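Local coordinates for brain-specific angiogenesis inhibitor 1-associated protein 2-like protein 2 (Mus musculus, PDB 3OK8) that binds phosphoinositides and, through its I-BAR (IMD) domain, induces planar or gently curved membrane structures, at residues Gln96-Asp101 with Leu194-Thr199. Numbering follows the deposited sequence.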
loop_
_atom_site.group_PDB
_atom_site.type_symbol
_atom_site.label_atom_id
_atom_site.label_comp_id
_atom_site.label_asym_id
_atom_site.label_seq_id
_atom_site.Cartn_x
_atom_site.Cartn_y
_atom_site.Cartn_z
ATOM N N GLN A 96 7.152 -8.625 5.558
ATOM C CA GLN A 96 7.685 -9.673 6.415
ATOM C C GLN A 96 9.032 -9.280 7.011
ATOM O O GLN A 96 9.383 -9.731 8.097
ATOM C CB GLN A 96 7.777 -11.004 5.674
ATOM C CG GLN A 96 7.624 -12.214 6.594
ATOM C CD GLN A 96 6.353 -12.169 7.456
ATOM O OE1 GLN A 96 6.291 -12.804 8.513
ATOM N NE2 GLN A 96 5.338 -11.420 7.007
ATOM N N THR A 97 9.775 -8.438 6.299
ATOM C CA THR A 97 10.998 -7.824 6.838
ATOM C C THR A 97 10.653 -6.930 8.033
ATOM O O THR A 97 11.272 -7.010 9.098
ATOM C CB THR A 97 11.723 -6.976 5.762
ATOM O OG1 THR A 97 12.209 -7.832 4.718
ATOM C CG2 THR A 97 12.893 -6.213 6.360
ATOM N N PHE A 98 9.660 -6.072 7.829
ATOM C CA PHE A 98 9.095 -5.222 8.868
ATOM C C PHE A 98 8.723 -6.036 10.102
ATOM O O PHE A 98 9.065 -5.669 11.219
ATOM C CB PHE A 98 7.867 -4.506 8.309
ATOM C CG PHE A 98 7.319 -3.429 9.198
ATOM C CD1 PHE A 98 5.968 -3.150 9.191
ATOM C CD2 PHE A 98 8.149 -2.697 10.039
ATOM C CE1 PHE A 98 5.439 -2.155 10.000
ATOM C CE2 PHE A 98 7.633 -1.691 10.851
ATOM C CZ PHE A 98 6.271 -1.419 10.832
ATOM N N HIS A 99 8.030 -7.146 9.886
ATOM C CA HIS A 99 7.602 -8.034 10.963
ATOM C C HIS A 99 8.776 -8.762 11.616
ATOM O O HIS A 99 9.093 -8.526 12.787
ATOM C CB HIS A 99 6.590 -9.061 10.427
ATOM C CG HIS A 99 6.333 -10.207 11.359
ATOM N ND1 HIS A 99 5.635 -10.067 12.541
ATOM C CD2 HIS A 99 6.678 -11.514 11.281
ATOM C CE1 HIS A 99 5.563 -11.237 13.152
ATOM N NE2 HIS A 99 6.187 -12.133 12.406
ATOM N N GLY A 100 9.411 -9.647 10.850
ATOM C CA GLY A 100 10.463 -10.519 11.347
ATOM C C GLY A 100 11.745 -9.835 11.825
ATOM O O GLY A 100 12.270 -10.177 12.890
ATOM N N ASP A 101 12.242 -8.874 11.044
ATOM C CA ASP A 101 13.531 -8.213 11.296
ATOM C C ASP A 101 13.453 -7.054 12.279
ATOM O O ASP A 101 14.456 -6.660 12.903
ATOM C CB ASP A 101 14.103 -7.667 9.983
ATOM C CG ASP A 101 14.881 -8.708 9.204
ATOM O OD1 ASP A 101 14.474 -9.018 8.069
ATOM O OD2 ASP A 101 15.903 -9.207 9.723
ATOM N N LEU A 194 16.489 1.843 8.149
ATOM C CA LEU A 194 17.238 1.944 6.902
ATOM C C LEU A 194 17.129 0.638 6.111
ATOM O O LEU A 194 17.004 0.659 4.890
ATOM C CB LEU A 194 18.704 2.263 7.179
ATOM C CG LEU A 194 19.364 3.355 6.333
ATOM C CD1 LEU A 194 20.892 3.239 6.422
ATOM C CD2 LEU A 194 18.909 3.303 4.890
ATOM N N LEU A 195 17.178 -0.496 6.804
ATOM C CA LEU A 195 16.984 -1.788 6.149
ATOM C C LEU A 195 15.565 -1.882 5.560
ATOM O O LEU A 195 15.371 -2.310 4.421
ATOM C CB LEU A 195 17.259 -2.946 7.120
ATOM C CG LEU A 195 16.454 -4.239 6.897
ATOM C CD1 LEU A 195 16.845 -4.916 5.584
ATOM C CD2 LEU A 195 16.560 -5.222 8.071
ATOM N N LEU A 196 14.567 -1.467 6.322
ATOM C CA LEU A 196 13.220 -1.461 5.778
ATOM C C LEU A 196 13.150 -0.586 4.530
ATOM O O LEU A 196 12.653 -1.024 3.490
ATOM C CB LEU A 196 12.215 -0.980 6.803
ATOM C CG LEU A 196 12.121 -1.690 8.153
ATOM C CD1 LEU A 196 10.691 -1.555 8.636
ATOM C CD2 LEU A 196 12.544 -3.149 8.093
ATOM N N SER A 197 13.651 0.646 4.631
ATOM C CA SER A 197 13.626 1.587 3.507
ATOM C C SER A 197 14.271 0.994 2.265
ATOM O O SER A 197 13.870 1.300 1.133
ATOM C CB SER A 197 14.340 2.894 3.864
ATOM O OG SER A 197 13.671 3.576 4.911
ATOM N N ASN A 198 15.275 0.150 2.492
ATOM C CA ASN A 198 16.039 -0.460 1.416
ATOM C C ASN A 198 15.294 -1.598 0.726
ATOM O O ASN A 198 15.283 -1.683 -0.501
ATOM C CB ASN A 198 17.383 -0.969 1.935
ATOM C CG ASN A 198 18.531 -0.580 1.033
ATOM O OD1 ASN A 198 19.451 -1.368 0.793
ATOM N ND2 ASN A 198 18.485 0.648 0.523
ATOM N N THR A 199 14.691 -2.484 1.516
ATOM C CA THR A 199 13.876 -3.553 0.954
ATOM C C THR A 199 12.723 -2.953 0.154
ATOM O O THR A 199 12.386 -3.435 -0.926
ATOM C CB THR A 199 13.312 -4.482 2.046
ATOM O OG1 THR A 199 12.305 -3.791 2.787
ATOM C CG2 THR A 199 14.408 -4.914 3.003
#
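T97 and L196 meet through methyl groups: T97 holds CG2 anti to its backbone N, while L196 has CG anti to its carbonyl carbon (chi1 -56°), and chi2 (-151°) then sets its CD branches. The two side chains slide past each other in opposite directions, leaving T97 CG2 3.5 Å from L196 CD2. The same T97 methyl reaches tip to tip toward T199, its CG2 3.9 Å from T199 CG2, and touches L195 with CG2 4.1 Å from L195 CG. One threonine methyl thus packs against three residues on two successive turns of 194-199. L196 CD1 lies obliquely by the F98 ring but is modelled too close to it, and the detail of that touch is doubtful. L195 crosses D101 at about a right angle, with L195 CD2 4.0 Å from D101 CB. T199 turns its hydroxyl back to its own helix, where OG1 donates a 2.9 Å hydrogen bond to L196 O, leaving CG2 to face T97. A glycine at T199 would probably open a gap beside the T97 methyl and leave L196 O without this hydroxyl partner. The segments run nearly antiparallel (155°), their axes approaching to 9.9 Å, and the closest touches are between carbons. D101 O accepts a hydrogen bond from K192 NZ, a further tie between the same two helices. The contact joins helix 71-147 to helix 153-217 within the three-helix bundle of the IMD; the F98 ring also meets Y39 of helix 5-66 and, edge-to-face, Y53 of the second subunit, linking this packing to the antiparallel dimer.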